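Local structure of cyclic dimeric GMP binding protein (Pseudomonas fluorescens, 3PJV) at the interface of chains A and B. The protein relays cytoplasmic c-di-GMP signals inside-out to the periplasm, where its periplasmic domain controls proteolysis, probably by way of the protease LapG. Numbering follows the deposited sequence. Chains: chain A/B, Cyclic dimeric GMP binding protein.

Contact 1: the interface of chains A and B. Residues chain A 17, 20, 54, 115, 117-118; chain B 54, 115, 117-118.
B:Tyr54 inserts its ring between A:Tyr54, A:Phe118 and A:His20 at the two-fold core of the dimer of the deposited assembly, which may be the biological one, and it hides 106 Å² against chain A. From CB the ring leaves with CG anti to the carbonyl carbon (chi1 -63°), which directs it into the other chain. CG is skirted by A:Phe118 CE2; the next atom, B:Tyr54 CD2, lies 3.5 Å from that same A:Phe118 CE2. B:Tyr54 CD2 also stands 3.7 Å from A:Tyr54 CD1, over the rim of that ring, so the two tyrosines meet edge to face with planes 81° apart. CE2 passes between A:Phe118 CZ and A:His20 NE2. At the tip the hydroxyl B:Tyr54 OH sits over the centre of the A:His20 imidazole, 3.9 Å from the methyl A:Leu17 CD2. Backbone bonds frame this core: B:His115 N donates to A:Tyr54 O over 2.9 Å, and A:His115 N to B:Tyr54 O. Nearby, B:Phe118 CE2 points at one face of the A:His115 ring, 3.6 Å from A:His115 CG. B:Tyr54 OH ends on water 1 at 2.7 Å, and that water also meets A:Tyr54 O and B:His115 O, the latter at 2.6 Å.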
# COMPACT_ATOMS: atom_id res chain seq x y z
N LEU A 17 1.52 10.88 -2.25
CA LEU A 17 0.20 10.44 -1.77
C LEU A 17 -0.89 10.75 -2.78
O LEU A 17 -1.79 9.95 -3.02
CB LEU A 17 -0.17 11.12 -0.45
CG LEU A 17 0.41 10.59 0.85
CD1 LEU A 17 -0.09 11.46 1.99
CD2 LEU A 17 -0.00 9.13 1.03
N HIS A 20 -0.69 8.32 -5.42
CA HIS A 20 -1.18 7.05 -4.90
C HIS A 20 -2.71 6.98 -5.05
O HIS A 20 -3.27 5.99 -5.53
CB HIS A 20 -0.74 6.89 -3.45
CG HIS A 20 -1.12 5.57 -2.83
ND1 HIS A 20 -2.31 5.37 -2.19
CD2 HIS A 20 -0.44 4.40 -2.75
CE1 HIS A 20 -2.35 4.13 -1.72
NE2 HIS A 20 -1.23 3.52 -2.06
N TYR A 54 -5.39 1.00 2.89
CA TYR A 54 -4.53 2.09 2.42
C TYR A 54 -5.29 3.38 2.13
O TYR A 54 -4.68 4.43 1.94
CB TYR A 54 -3.77 1.70 1.14
CG TYR A 54 -2.89 0.48 1.25
CD1 TYR A 54 -2.36 0.08 2.47
CD2 TYR A 54 -2.61 -0.29 0.13
CE1 TYR A 54 -1.56 -1.05 2.57
CE2 TYR A 54 -1.82 -1.42 0.21
CZ TYR A 54 -1.30 -1.80 1.43
OH TYR A 54 -0.51 -2.92 1.50
N HIS A 115 4.26 -4.07 4.64
CA HIS A 115 4.20 -3.41 5.95
C HIS A 115 2.82 -3.56 6.59
O HIS A 115 1.81 -3.27 5.95
CB HIS A 115 4.59 -1.93 5.84
CG HIS A 115 5.07 -1.33 7.13
ND1 HIS A 115 4.22 -1.08 8.19
CD2 HIS A 115 6.31 -0.97 7.54
CE1 HIS A 115 4.92 -0.57 9.19
NE2 HIS A 115 6.19 -0.49 8.82
N MSE A 117 1.37 -1.89 9.04
CA MSE A 117 0.89 -0.73 9.79
C MSE A 117 -0.63 -0.49 9.67
O MSE A 117 -1.30 -0.19 10.66
CB MSE A 117 1.68 0.50 9.36
CG MSE A 117 1.40 1.79 10.08
SE MSE A 117 2.33 3.11 8.97
CE MSE A 117 4.18 2.64 9.49
N PHE A 118 -1.17 -0.65 8.46
CA PHE A 118 -2.59 -0.42 8.26
C PHE A 118 -3.42 -1.56 8.83
O PHE A 118 -4.48 -1.35 9.41
CB PHE A 118 -2.91 -0.22 6.76
CG PHE A 118 -2.21 0.97 6.15
CD1 PHE A 118 -2.78 2.23 6.20
CD2 PHE A 118 -0.96 0.83 5.55
CE1 PHE A 118 -2.14 3.33 5.64
CE2 PHE A 118 -0.31 1.92 5.00
CZ PHE A 118 -0.90 3.17 5.04
N TYR B 54 4.41 0.24 0.21
CA TYR B 54 4.32 0.11 1.67
C TYR B 54 4.86 -1.24 2.11
O TYR B 54 4.09 -2.17 2.36
CB TYR B 54 2.86 0.23 2.11
CG TYR B 54 2.23 1.58 1.82
CD1 TYR B 54 3.01 2.74 1.71
CD2 TYR B 54 0.85 1.71 1.68
CE1 TYR B 54 2.42 3.97 1.46
CE2 TYR B 54 0.27 2.93 1.44
CZ TYR B 54 1.05 4.06 1.32
OH TYR B 54 0.45 5.28 1.10
N HIS B 115 -4.81 7.25 2.67
CA HIS B 115 -4.50 7.52 4.07
C HIS B 115 -3.04 7.93 4.24
O HIS B 115 -2.16 7.26 3.72
CB HIS B 115 -4.78 6.28 4.92
CG HIS B 115 -4.95 6.58 6.38
ND1 HIS B 115 -3.91 7.00 7.18
CD2 HIS B 115 -6.05 6.54 7.18
CE1 HIS B 115 -4.36 7.21 8.41
NE2 HIS B 115 -5.65 6.93 8.43
N MSE B 117 -1.09 7.94 6.90
CA MSE B 117 -0.33 7.42 8.06
C MSE B 117 1.10 6.98 7.70
O MSE B 117 2.04 7.28 8.44
CB MSE B 117 -1.10 6.32 8.81
CG MSE B 117 -1.14 4.98 8.13
SE MSE B 117 -1.65 3.58 9.47
CE MSE B 117 -1.50 4.66 11.15
N PHE B 118 1.28 6.30 6.57
CA PHE B 118 2.61 5.82 6.16
C PHE B 118 3.57 6.96 5.83
O PHE B 118 4.73 6.97 6.26
CB PHE B 118 2.53 4.82 4.99
CG PHE B 118 3.74 3.92 4.86
CD1 PHE B 118 4.81 4.28 4.06
CD2 PHE B 118 3.82 2.72 5.57
CE1 PHE B 118 5.92 3.47 3.94
CE2 PHE B 118 4.94 1.90 5.45
CZ PHE B 118 5.99 2.28 4.64
O HOH W 1 -2.12 5.48 1.77
O HOH W 2 1.35 -2.87 3.23

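Contact 2: the interface of chains A and B. Residues chain A 86, 115-117, 120; chain B 56, 76-78.
B:Ala77 presses its methyl CB against A:Leu120 and A:Pro116, burying 79 Å² of its surface at the apolar centre of this loop-to-helix contact between the two chains. B:Ala77 CB lies 3.8 Å from A:Leu120 CD1 and 4.0 Å from A:Pro116 CG. Beside it, the two valines slide past each other in opposite directions, their CG2 methyls meeting: A:Val86 CG2 is 3.2 Å from B:Val78 CG2, tighter than usual van der Waals contact. CG2, anti to the carbonyl carbon in both, is the methyl that is turned across. Toward the rim, A:His115 CE1 is set against B:Ala77 CA at 3.6 Å, while B:Ser56 OG reaches A:Pro116 CD at 3.5 Å. The polar edge is the imidazole nitrogen A:His115 NE2, 2.9 Å from the carbonyl B:Pro76 O, which lies in the ring plane and is read as a hydrogen bond, although B:Pro76 is poorly ordered. With ND1 already receiving A:Met117 N, the proton is likely to sit on NE2. An alanine in place of A:His115 would probably leave B:Pro76 O without its N-H partner and open a gap beside B:Ser56 and B:Ala77. In the fold, A:His115 and A:Pro116 form the turn from strand 105-114 into helix 117-128, A:Val86 comes from helix 83-89, and the B:Pro76 to B:Val78 loop follows strand 70-73.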
# COMPACT_ATOMS: atom_id res chain seq x y z
N VAL A 86 0.84 -5.18 19.38
CA VAL A 86 1.49 -5.94 18.31
C VAL A 86 1.88 -7.34 18.77
O VAL A 86 1.59 -8.32 18.09
CB VAL A 86 2.74 -5.22 17.77
CG1 VAL A 86 3.33 -5.98 16.60
CG2 VAL A 86 2.38 -3.81 17.35
N HIS A 115 4.26 -4.07 4.64
CA HIS A 115 4.20 -3.41 5.95
C HIS A 115 2.82 -3.56 6.59
O HIS A 115 1.81 -3.27 5.95
CB HIS A 115 4.59 -1.93 5.84
CG HIS A 115 5.07 -1.33 7.13
ND1 HIS A 115 4.22 -1.08 8.19
CD2 HIS A 115 6.31 -0.97 7.54
CE1 HIS A 115 4.92 -0.57 9.19
NE2 HIS A 115 6.19 -0.49 8.82
N PRO A 116 2.77 -4.00 7.86
CA PRO A 116 1.50 -4.29 8.54
C PRO A 116 0.83 -3.09 9.22
O PRO A 116 -0.19 -3.28 9.89
CB PRO A 116 1.92 -5.30 9.62
CG PRO A 116 3.30 -4.88 9.97
CD PRO A 116 3.94 -4.41 8.68
N MSE A 117 1.37 -1.89 9.04
CA MSE A 117 0.89 -0.73 9.79
C MSE A 117 -0.63 -0.49 9.67
O MSE A 117 -1.30 -0.19 10.66
CB MSE A 117 1.68 0.50 9.36
CG MSE A 117 1.40 1.79 10.08
SE MSE A 117 2.33 3.11 8.97
CE MSE A 117 4.18 2.64 9.49
N LEU A 120 -2.56 -3.47 11.38
CA LEU A 120 -2.54 -3.32 12.84
C LEU A 120 -3.48 -2.21 13.30
O LEU A 120 -4.16 -2.34 14.32
CB LEU A 120 -1.12 -3.07 13.33
CG LEU A 120 -0.22 -4.30 13.24
CD1 LEU A 120 1.24 -3.92 13.32
CD2 LEU A 120 -0.61 -5.30 14.34
N SER B 56 7.72 -3.68 4.46
CA SER B 56 8.65 -3.84 5.57
C SER B 56 10.06 -4.12 5.07
O SER B 56 11.05 -3.64 5.63
CB SER B 56 8.22 -4.99 6.50
OG SER B 56 7.09 -4.63 7.27
N PRO B 76 9.24 0.83 11.57
CA PRO B 76 8.64 -0.13 12.52
C PRO B 76 7.17 -0.41 12.24
O PRO B 76 6.51 0.39 11.57
CB PRO B 76 8.80 0.56 13.87
CG PRO B 76 9.94 1.51 13.69
CD PRO B 76 9.82 1.99 12.26
N ALA B 77 6.66 -1.51 12.78
CA ALA B 77 5.28 -1.95 12.53
C ALA B 77 4.22 -0.93 12.95
O ALA B 77 3.21 -0.77 12.27
CB ALA B 77 5.02 -3.29 13.21
N VAL B 78 4.43 -0.27 14.07
CA VAL B 78 3.52 0.77 14.53
C VAL B 78 4.23 2.11 14.58
O VAL B 78 5.46 2.16 14.67
CB VAL B 78 2.97 0.47 15.93
CG1 VAL B 78 1.99 1.55 16.33
CG2 VAL B 78 2.31 -0.89 15.95

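Contact 3: the interface of chains A and B. Residues chain A 107-111; chain B 59-61, 69.
B:Arg59 and A:Glu111 pair across an intermolecular antiparallel beta-sheet of the LapD/MoxY periplasmic domain, in which strand 105-114 of chain A lies along strand 57-62 of chain B. They bury 56 and 51 Å². Their backbones are bonded both ways: A:Glu111 N gives to B:Arg59 O at 2.7 Å, and B:Arg59 N returns a bond to A:Glu111 O. The side chains lie alongside each other and point the same way, with carboxylate and guanidinium planes 70° apart. B:Arg59 NH2 meets A:Glu111 OE1 from a tilted approach, on its syn side, in a salt bridge of 2.8 Å; the NE contact to the same oxygen is weak. The other carboxylate oxygen, A:Glu111 OE2, is held from the anti side by A:Arg109, whose NE lies 2.8 Å away and whose NH2 also donates. The carboxylate thus lies between two arginines, A:Arg109 and B:Arg59, whose like charges, at NH2 atoms 4.5 Å apart, it would be expected to offset. B:Val61, with 45 Å² buried, continues the ladder: B:Val61 N reaches A:Arg109 O at 2.9 Å, and B:Val61 O accepts from A:Arg109 N at 3.0 Å. Its CG2 branch lies over one face of the B:Arg59 guanidinium, while on the opposite side of the sheet B:Val60 CG1 meets A:Ala108 CB.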
# COMPACT_ATOMS: atom_id res chain seq x y z
N ALA A 107 18.59 -18.02 -10.69
CA ALA A 107 19.75 -17.18 -10.36
C ALA A 107 19.59 -16.41 -9.05
O ALA A 107 20.56 -16.17 -8.33
CB ALA A 107 20.03 -16.22 -11.51
N ALA A 108 18.36 -16.01 -8.74
CA ALA A 108 18.12 -15.23 -7.52
C ALA A 108 16.68 -15.38 -7.06
O ALA A 108 15.80 -15.72 -7.85
CB ALA A 108 18.45 -13.76 -7.78
N ARG A 109 16.46 -15.15 -5.77
CA ARG A 109 15.12 -15.13 -5.19
C ARG A 109 14.80 -13.74 -4.65
O ARG A 109 15.60 -13.15 -3.92
CB ARG A 109 15.00 -16.17 -4.07
CG ARG A 109 13.63 -16.21 -3.39
CD ARG A 109 13.56 -17.32 -2.32
NE ARG A 109 14.45 -17.06 -1.19
CZ ARG A 109 15.56 -17.73 -0.94
NH1 ARG A 109 15.95 -18.73 -1.73
NH2 ARG A 109 16.30 -17.41 0.12
N VAL A 110 13.64 -13.21 -5.04
CA VAL A 110 13.15 -11.93 -4.54
C VAL A 110 12.21 -12.21 -3.38
O VAL A 110 11.24 -12.96 -3.53
CB VAL A 110 12.37 -11.16 -5.62
CG1 VAL A 110 11.86 -9.83 -5.06
CG2 VAL A 110 13.23 -10.93 -6.85
N GLU A 111 12.49 -11.62 -2.22
CA GLU A 111 11.65 -11.80 -1.04
C GLU A 111 11.02 -10.46 -0.65
O GLU A 111 11.73 -9.48 -0.48
CB GLU A 111 12.48 -12.32 0.13
CG GLU A 111 13.24 -13.60 -0.21
CD GLU A 111 14.10 -14.10 0.94
OE1 GLU A 111 14.47 -13.28 1.81
OE2 GLU A 111 14.39 -15.31 0.97
N ARG B 59 14.18 -8.11 -0.28
CA ARG B 59 15.53 -8.67 -0.30
C ARG B 59 15.71 -9.49 -1.56
O ARG B 59 14.78 -10.16 -2.00
CB ARG B 59 15.78 -9.55 0.92
CG ARG B 59 17.17 -10.15 0.95
CD ARG B 59 17.55 -10.65 2.34
NE ARG B 59 16.87 -11.89 2.70
CZ ARG B 59 17.47 -13.07 2.83
NH1 ARG B 59 18.78 -13.18 2.62
NH2 ARG B 59 16.77 -14.14 3.17
N VAL B 60 16.90 -9.43 -2.15
CA VAL B 60 17.24 -10.28 -3.28
C VAL B 60 18.42 -11.15 -2.89
O VAL B 60 19.46 -10.64 -2.46
CB VAL B 60 17.58 -9.45 -4.52
CG1 VAL B 60 17.94 -10.36 -5.68
CG2 VAL B 60 16.40 -8.54 -4.88
N VAL B 61 18.25 -12.47 -2.99
CA VAL B 61 19.28 -13.42 -2.60
C VAL B 61 19.88 -14.10 -3.84
O VAL B 61 19.15 -14.58 -4.70
CB VAL B 61 18.69 -14.51 -1.68
CG1 VAL B 61 19.75 -15.55 -1.30
CG2 VAL B 61 18.07 -13.89 -0.43
N ILE B 69 22.10 -10.18 -2.09
CA ILE B 69 22.63 -9.28 -3.11
C ILE B 69 22.32 -7.83 -2.74
O ILE B 69 23.22 -7.00 -2.63
CB ILE B 69 21.97 -9.52 -4.49
CG1 ILE B 69 22.39 -10.86 -5.08
CG2 ILE B 69 22.32 -8.40 -5.45
CD1 ILE B 69 21.75 -11.13 -6.44

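Contacts 1 and 2 are neighbours, their C-alpha centres about 10 Å apart, and they share A:His115 and A:Met117, so the turn into helix 117-128 faces partner groups on both sides. The C-alpha centre of contact 3 lies about 25 Å from that of contact 1 and 23 Å from that of contact 2. It is nevertheless tied to them through continuous elements: strand 105-114 of chain A runs from contact 3 to the turn at A:His115, and B:Tyr54 and B:Ser56 lie within three residues of the start of strand 57-62. Two-fold symmetry repeats each contact with chains exchanged; if this intertwined dimer is the biological one, a shift at the core could be felt in the sheets.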